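Local atomic coordinates of oxidized polyvinyl alcohol hydrolase (Sphingopyxis, PDB entry 3WLA), a protein that hydrolyses beta-diketones such as 4,6-nonanedione, and cleaves oxidized polyvinyl alcohol in the second step of the degradation of that polymer. Residues P48-V54 against R155-I161; D134-L138 against M167-A171; I235-G239 against F331-Y335. The contacts are given in a common frame with arbitrary orientation. Numbering follows the deposited sequence.

How the interactions relate
Interactions 1 and 3 both reach the central mixed sheet of this alpha/beta-hydrolase, their centres about 20 Å apart: interaction 1 pairs strands 47-53 and 155-161, while interaction 3 packs strand 232-238, two places further across, against the C-terminal loop. Interaction 2, its centre about 11 Å from that of interaction 1, joins helices 133-145 and 163-174, which cover the sheet. These two touch directly (L158 CD1 to A171 CB, 3.6 Å) and alternate along the chain: 134-138 falls between 48-54 and 155-161, and 167-171 follows. Strand 155-161 leads through S162, probably the nucleophile, into helix 163-174. Interaction 3 opens after both have closed; about 22 Å separates its centre from that of interaction 2, with no touch.

Interaction 1 (P48-V54 against R155-I161)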
# COMPACT_ATOMS: atom_id res chain seq x y z
N PRO A 48 -14.00 -4.36 -10.34
CA PRO A 48 -13.21 -3.53 -9.43
C PRO A 48 -11.84 -4.24 -9.38
O PRO A 48 -11.75 -5.49 -9.58
CB PRO A 48 -13.97 -3.63 -8.11
CG PRO A 48 -14.75 -4.88 -8.21
CD PRO A 48 -15.20 -4.87 -9.67
N VAL A 49 -10.79 -3.46 -9.12
CA VAL A 49 -9.42 -3.97 -9.06
C VAL A 49 -8.74 -3.92 -7.68
O VAL A 49 -8.85 -2.93 -6.95
CB VAL A 49 -8.56 -3.18 -10.05
CG1 VAL A 49 -7.11 -3.60 -9.93
CG2 VAL A 49 -9.06 -3.46 -11.48
N TRP A 50 -8.06 -5.02 -7.34
CA TRP A 50 -7.28 -5.17 -6.09
C TRP A 50 -5.82 -5.44 -6.51
O TRP A 50 -5.54 -6.36 -7.29
CB TRP A 50 -7.82 -6.35 -5.29
CG TRP A 50 -7.08 -6.77 -4.02
CD1 TRP A 50 -6.86 -8.07 -3.61
CD2 TRP A 50 -6.56 -5.93 -2.98
NE1 TRP A 50 -6.23 -8.09 -2.39
CE2 TRP A 50 -6.03 -6.80 -1.97
CE3 TRP A 50 -6.50 -4.54 -2.79
CZ2 TRP A 50 -5.44 -6.33 -0.81
CZ3 TRP A 50 -5.90 -4.05 -1.63
CH2 TRP A 50 -5.37 -4.95 -0.63
N VAL A 51 -4.89 -4.60 -6.03
CA VAL A 51 -3.47 -4.75 -6.35
C VAL A 51 -2.72 -4.94 -5.03
O VAL A 51 -2.25 -3.98 -4.41
CB VAL A 51 -2.96 -3.48 -7.12
CG1 VAL A 51 -1.47 -3.58 -7.38
CG2 VAL A 51 -3.71 -3.35 -8.44
N PRO A 52 -2.64 -6.20 -4.55
CA PRO A 52 -1.96 -6.49 -3.29
C PRO A 52 -0.44 -6.58 -3.44
O PRO A 52 0.02 -7.23 -4.35
CB PRO A 52 -2.58 -7.84 -2.88
CG PRO A 52 -2.72 -8.54 -4.23
CD PRO A 52 -3.27 -7.41 -5.11
N MET A 53 0.30 -5.98 -2.51
CA MET A 53 1.77 -5.97 -2.56
C MET A 53 2.43 -6.57 -1.35
O MET A 53 2.02 -6.26 -0.19
CB MET A 53 2.30 -4.53 -2.67
CG MET A 53 2.04 -3.96 -4.03
SD MET A 53 2.58 -2.30 -4.26
CE MET A 53 1.31 -1.42 -3.05
N VAL A 54 3.44 -7.42 -1.61
CA VAL A 54 4.22 -8.04 -0.53
C VAL A 54 5.17 -6.99 0.02
O VAL A 54 5.36 -5.92 -0.55
CB VAL A 54 5.14 -9.21 -1.03
CG1 VAL A 54 4.32 -10.46 -1.34
CG2 VAL A 54 5.86 -8.78 -2.30
N ARG A 155 -12.92 2.22 -9.26
CA ARG A 155 -12.70 1.23 -8.20
C ARG A 155 -11.35 0.50 -8.34
O ARG A 155 -11.28 -0.75 -8.36
CB ARG A 155 -13.88 0.24 -8.19
CG ARG A 155 -15.17 0.81 -7.56
CD ARG A 155 -16.26 -0.27 -7.52
NE ARG A 155 -17.48 0.23 -6.86
CZ ARG A 155 -18.48 0.86 -7.50
NH1 ARG A 155 -18.39 1.08 -8.81
NH2 ARG A 155 -19.58 1.23 -6.84
N LEU A 156 -10.28 1.28 -8.46
CA LEU A 156 -8.94 0.72 -8.56
C LEU A 156 -8.35 0.89 -7.16
O LEU A 156 -8.18 2.01 -6.71
CB LEU A 156 -8.11 1.50 -9.57
CG LEU A 156 -8.81 1.59 -10.94
CD1 LEU A 156 -7.80 2.28 -11.90
CD2 LEU A 156 -9.21 0.18 -11.43
N PHE A 157 -8.07 -0.22 -6.48
CA PHE A 157 -7.56 -0.15 -5.12
C PHE A 157 -6.25 -0.89 -4.99
O PHE A 157 -6.09 -1.97 -5.56
CB PHE A 157 -8.55 -0.79 -4.14
CG PHE A 157 -9.92 -0.21 -4.21
CD1 PHE A 157 -10.19 1.06 -3.66
CD2 PHE A 157 -10.97 -0.92 -4.78
CE1 PHE A 157 -11.49 1.61 -3.69
CE2 PHE A 157 -12.30 -0.38 -4.81
CZ PHE A 157 -12.55 0.89 -4.26
N LEU A 158 -5.33 -0.34 -4.22
CA LEU A 158 -4.10 -1.04 -4.00
C LEU A 158 -3.89 -1.19 -2.49
O LEU A 158 -4.56 -0.55 -1.64
CB LEU A 158 -2.90 -0.38 -4.66
CG LEU A 158 -2.12 0.67 -3.93
CD1 LEU A 158 -0.96 1.24 -4.69
CD2 LEU A 158 -3.15 1.74 -3.70
N GLY A 159 -3.01 -2.12 -2.15
CA GLY A 159 -2.76 -2.42 -0.76
C GLY A 159 -1.53 -3.27 -0.62
O GLY A 159 -0.95 -3.73 -1.62
N GLY A 160 -1.14 -3.47 0.63
CA GLY A 160 0.04 -4.25 0.90
C GLY A 160 0.37 -4.35 2.35
O GLY A 160 -0.19 -3.62 3.20
N ILE A 161 1.32 -5.25 2.64
CA ILE A 161 1.80 -5.50 3.98
C ILE A 161 3.24 -4.98 4.11
O ILE A 161 4.06 -5.14 3.20
CB ILE A 161 1.70 -7.02 4.27
CG1 ILE A 161 2.33 -7.34 5.64
CG2 ILE A 161 2.50 -7.86 3.18
CD1 ILE A 161 1.73 -6.55 6.89
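Two neighbouring parallel strands in the middle of the central sheet of an alpha/beta-hydrolase make this contact: P48-M53 runs beside R155-I161, the short axes 4.4 Å apart at closest and 19° from parallel. The evidence is an unbroken register from V49 opposite L156 to M53 opposite G160, joined by six backbone hydrogen bonds. V49 hydrogen-bonds to R155 and F157 (V49 N to R155 O 2.9 Å, F157 N to V49 O 2.9 Å), V51 to F157 and G159 (V51 N to F157 O 2.9 Å, G159 N to V51 O 3.0 Å), and M53 to G159 and I161 (M53 N to G159 O 2.7 Å, I161 N to M53 O 3.1 Å). One sheet face carries V49, L156, V51, L158 and M53, with V49 CG2 3.6 Å from L156 CD2 and M53 CE 3.9 Å from L158 CD1. W50, F157 and P52 lie on the other, where the W50 indole reaches over to the partner strand, W50 CZ3 3.5 Å from G159 N. A CB on G159 would sit 2.4 Å from W50 CH2, and one on G160 2.7 Å from M53 O, so both glycines permit this close approach. G160 also fits the first glycine of a GxSxG nucleophile elbow; I161 ends the strand just before S162, probably part of the charge relay. W50 NE1 hydrogen-bonds to N72, and R155 forms a salt bridge with D152. The V51 and M53 side chains meet helix 133-145, M53 and L158 meet helix 163-174, and backbone hydrogen bonds extend the pairing outward to strand 81-85 on one flank and 181-185 on the other.

Interaction 2 (D134-L138 against M167-A171)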
# COMPACT_ATOMS: atom_id res chain seq x y z
N ASP A 134 8.32 2.99 -9.11
CA ASP A 134 7.27 2.05 -8.72
C ASP A 134 5.89 2.66 -8.76
O ASP A 134 4.91 2.01 -9.16
CB ASP A 134 7.57 1.43 -7.35
CG ASP A 134 8.64 0.37 -7.42
OD1 ASP A 134 8.77 -0.28 -8.49
OD2 ASP A 134 9.35 0.14 -6.42
N VAL A 135 5.76 3.91 -8.35
CA VAL A 135 4.43 4.49 -8.43
C VAL A 135 3.93 4.49 -9.89
O VAL A 135 2.76 4.24 -10.15
CB VAL A 135 4.41 5.95 -7.90
CG1 VAL A 135 3.04 6.60 -8.24
CG2 VAL A 135 4.61 5.98 -6.38
N ARG A 136 4.84 4.74 -10.84
CA ARG A 136 4.45 4.80 -12.25
C ARG A 136 4.15 3.43 -12.83
O ARG A 136 3.24 3.27 -13.64
CB ARG A 136 5.54 5.52 -13.07
CG ARG A 136 5.46 7.06 -12.90
CD ARG A 136 6.56 7.81 -13.65
NE ARG A 136 7.93 7.46 -13.25
CZ ARG A 136 8.67 8.20 -12.43
NH1 ARG A 136 8.19 9.34 -11.90
NH2 ARG A 136 9.91 7.81 -12.15
N PHE A 137 4.94 2.45 -12.41
CA PHE A 137 4.74 1.09 -12.85
C PHE A 137 3.35 0.59 -12.45
O PHE A 137 2.58 0.06 -13.31
CB PHE A 137 5.79 0.17 -12.24
CG PHE A 137 5.49 -1.29 -12.47
CD1 PHE A 137 5.18 -1.75 -13.76
CD2 PHE A 137 5.54 -2.22 -11.41
CE1 PHE A 137 4.92 -3.11 -14.01
CE2 PHE A 137 5.28 -3.58 -11.65
CZ PHE A 137 4.97 -4.03 -12.95
N LEU A 138 3.02 0.72 -11.15
CA LEU A 138 1.74 0.25 -10.67
C LEU A 138 0.61 0.84 -11.51
O LEU A 138 -0.29 0.12 -11.91
CB LEU A 138 1.56 0.61 -9.16
CG LEU A 138 2.64 -0.06 -8.30
CD1 LEU A 138 2.62 0.58 -6.96
CD2 LEU A 138 2.53 -1.61 -8.26
N MET A 167 4.60 1.35 0.31
CA MET A 167 4.45 1.63 -1.12
C MET A 167 3.01 2.03 -1.40
O MET A 167 2.79 2.92 -2.24
CB MET A 167 4.80 0.39 -1.95
CG MET A 167 4.72 0.63 -3.47
SD MET A 167 6.13 1.67 -3.87
CE MET A 167 5.37 2.94 -4.80
N THR A 168 2.03 1.41 -0.73
CA THR A 168 0.64 1.81 -0.92
C THR A 168 0.48 3.30 -0.48
O THR A 168 -0.10 4.12 -1.21
CB THR A 168 -0.34 0.91 -0.10
OG1 THR A 168 -0.27 -0.46 -0.60
CG2 THR A 168 -1.81 1.43 -0.24
N ASN A 169 0.97 3.63 0.73
CA ASN A 169 0.91 5.02 1.21
C ASN A 169 1.56 5.93 0.17
O ASN A 169 1.00 6.99 -0.16
CB ASN A 169 1.71 5.26 2.52
CG ASN A 169 1.00 4.76 3.78
OD1 ASN A 169 -0.22 4.68 3.84
ND2 ASN A 169 1.78 4.47 4.81
N ARG A 170 2.74 5.57 -0.33
CA ARG A 170 3.37 6.50 -1.31
C ARG A 170 2.50 6.70 -2.58
O ARG A 170 2.31 7.83 -3.09
CB ARG A 170 4.77 6.04 -1.73
CG ARG A 170 5.45 7.11 -2.66
CD ARG A 170 6.85 6.67 -3.11
NE ARG A 170 7.60 7.73 -3.82
CZ ARG A 170 8.20 8.74 -3.20
NH1 ARG A 170 8.13 8.84 -1.87
NH2 ARG A 170 8.91 9.64 -3.91
N ALA A 171 1.96 5.61 -3.12
CA ALA A 171 1.16 5.73 -4.35
C ALA A 171 -0.12 6.52 -4.11
O ALA A 171 -0.58 7.28 -5.01
CB ALA A 171 0.82 4.32 -4.89
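D134 opens the first helical segment with its CA-to-CB bond toward the partner helix, and its CB lies 3.7 Å from M167 CE. Its carboxylate serves other neighbours: OD2 accepts a hydrogen bond from the backbone N of N115 and OD1 forms a salt bridge with R33, so D134 offers this interface its methylene. One residue on comes V135; V135 (67 Å²) and M167 (66 Å²) carry nearly equal, and the largest, shares of the buried surface. With chi1 in t, V135 CG2 reaches M167 CE at 3.5 Å, R170 CG at 4.0 Å and A171 CA at 4.0 Å, one methyl thus touching three residues of M167-A171. The V135 and A171 CA atoms are 5.4 Å apart, the nearest pair across the segments, which fits a small alanine at this point. The short axes nevertheless stay 10.1 Å apart and cross at -82°, almost perpendicular, so the contact is confined to a compact patch of 234 Å² without a hydrogen bond across it. Helix 163-174 follows strand 155-161 and S162, the probable nucleophile, as the helix after the elbow does in alpha/beta-hydrolases; helix 133-145 packs beside it, and M167 of helix 163-174 reaches D134, V135 and L138. The R170 guanidinium hydrogen-bonds to the carbonyls of A131, D130 and Y127 in the loop leading into helix 133-145, tying that loop to the later helix. A turn after D134, L138 is held by its N to D134 O at 3.0 Å and again faces the partner, CD1 4.1 Å from M167 CG; L138 and M167 both also pack on M53 of the strand beneath.

Interaction 3 (I235-G239 against F331-Y335); sequences ITVWG and FTDHY
Build I235-W238 as an extended strand, phi -95 to -120° and psi 109 to 138°, with G239 leaving it at -94/15. F331-Y335 has no regular structure: F331 is extended (-68/140), T332 and D333 turn back with psi near zero, H334 adopts -87/-40 and Y335 is extended again. The backbones stay well apart, T236 to F331 and W238 to H334 each 9.2 Å between CA atoms, so side chains alone span the gap, without hydrogen bonds across it. T236 and W238 point toward the loop, V237 away. Set T236 to m; its CG2 meets the edge of the F331 ring, 3.6 Å from CE2, while its OG1 hydrogen-bonds to H276. F331 (chi1 -77°, chi2 -77°) also brings CZ to 4.1 Å from W238 CB. In the eight-stranded plan of alpha/beta-hydrolases, strand 232-238 lies inside the sheet and is followed by the loop of the acid; here G239 N hydrogen-bonds to D243, which fits the acid of a Ser-His-Asp triad with S162 and H285. F331-Y335 comes from near the chain's C-terminal end, beyond strand 325-328, and F331 N hydrogen-bonds to S265, a serine outside that trio for which a charge-relay role has been inferred. W238 (chi1 173°, chi2 60°) turns its indole face to the H334 imidazole: the six-membered ring and imidazole centroids are 3.9 Å apart, the planes oblique at 37°. H334 takes chi1 -71° and chi2 29°, directing ND1 to a hydrogen bond with D333 OD1 at 2.6 Å, with NE2 hydrogen-bonded to T261. D333, at chi1 75° and chi2 -7°, holds OD1 3.9 Å from W238 CZ3, and its OD2 hydrogen-bonds to S280 of strand 274-280.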
# COMPACT_ATOMS: atom_id res chain seq x y z
N ILE A 235 -8.08 2.39 4.06
CA ILE A 235 -8.21 1.57 5.25
C ILE A 235 -6.80 1.28 5.75
O ILE A 235 -6.06 0.53 5.11
CB ILE A 235 -8.93 0.23 4.95
CG1 ILE A 235 -10.36 0.51 4.48
CG2 ILE A 235 -8.92 -0.65 6.17
CD1 ILE A 235 -11.08 -0.67 3.97
N THR A 236 -6.42 1.87 6.88
CA THR A 236 -5.07 1.66 7.45
C THR A 236 -5.23 0.54 8.45
O THR A 236 -6.17 0.55 9.24
CB THR A 236 -4.54 2.92 8.18
OG1 THR A 236 -4.30 3.95 7.23
CG2 THR A 236 -3.21 2.62 8.86
N VAL A 237 -4.32 -0.44 8.41
CA VAL A 237 -4.43 -1.54 9.34
C VAL A 237 -3.16 -1.61 10.22
O VAL A 237 -2.04 -1.57 9.71
CB VAL A 237 -4.65 -2.89 8.60
CG1 VAL A 237 -4.63 -4.03 9.56
CG2 VAL A 237 -5.96 -2.88 7.81
N TRP A 238 -3.36 -1.67 11.55
CA TRP A 238 -2.29 -1.80 12.53
C TRP A 238 -2.46 -3.18 13.17
O TRP A 238 -3.59 -3.58 13.52
CB TRP A 238 -2.45 -0.74 13.62
CG TRP A 238 -1.51 -0.87 14.76
CD1 TRP A 238 -0.14 -0.84 14.72
CD2 TRP A 238 -1.87 -0.86 16.16
NE1 TRP A 238 0.38 -0.78 16.01
CE2 TRP A 238 -0.66 -0.80 16.91
CE3 TRP A 238 -3.10 -0.89 16.84
CZ2 TRP A 238 -0.63 -0.75 18.31
CZ3 TRP A 238 -3.09 -0.84 18.24
CH2 TRP A 238 -1.85 -0.77 18.96
N GLY A 239 -1.36 -3.91 13.38
CA GLY A 239 -1.48 -5.27 13.94
C GLY A 239 -1.35 -5.38 15.46
O GLY A 239 -1.11 -6.48 16.00
N PHE A 331 -6.60 6.96 14.34
CA PHE A 331 -6.58 5.99 15.43
C PHE A 331 -6.69 6.74 16.80
O PHE A 331 -6.08 7.78 16.99
CB PHE A 331 -5.27 5.19 15.43
CG PHE A 331 -5.22 4.12 14.38
CD1 PHE A 331 -5.90 2.94 14.54
CD2 PHE A 331 -4.49 4.31 13.20
CE1 PHE A 331 -5.86 1.93 13.55
CE2 PHE A 331 -4.43 3.33 12.21
CZ PHE A 331 -5.12 2.13 12.37
N THR A 332 -7.47 6.18 17.72
CA THR A 332 -7.59 6.76 19.06
C THR A 332 -7.06 5.71 20.04
O THR A 332 -6.85 6.01 21.23
CB THR A 332 -9.05 7.10 19.41
OG1 THR A 332 -9.85 5.91 19.39
CG2 THR A 332 -9.62 8.09 18.39
N ASP A 333 -6.77 4.50 19.52
CA ASP A 333 -6.25 3.44 20.38
C ASP A 333 -4.73 3.21 20.43
O ASP A 333 -4.29 2.25 21.08
CB ASP A 333 -6.95 2.14 20.07
CG ASP A 333 -6.46 1.49 18.74
OD1 ASP A 333 -5.67 2.14 18.02
OD2 ASP A 333 -6.90 0.35 18.45
N HIS A 334 -3.93 4.04 19.79
CA HIS A 334 -2.48 3.88 19.81
C HIS A 334 -1.78 4.57 21.00
O HIS A 334 -0.82 4.02 21.57
CB HIS A 334 -1.86 4.40 18.50
CG HIS A 334 -2.15 3.55 17.29
ND1 HIS A 334 -3.29 2.78 17.18
CD2 HIS A 334 -1.44 3.35 16.16
CE1 HIS A 334 -3.27 2.14 16.02
NE2 HIS A 334 -2.16 2.47 15.38
N TYR A 335 -2.24 5.78 21.35
CA TYR A 335 -1.65 6.52 22.47
C TYR A 335 -2.68 6.95 23.56
O TYR A 335 -3.89 7.08 23.29
CB TYR A 335 -0.90 7.74 21.95
CG TYR A 335 0.21 7.38 20.97
CD1 TYR A 335 1.52 7.15 21.42
CD2 TYR A 335 -0.05 7.25 19.60
CE1 TYR A 335 2.56 6.80 20.52
CE2 TYR A 335 0.99 6.90 18.70
CZ TYR A 335 2.28 6.68 19.18
OH TYR A 335 3.29 6.33 18.32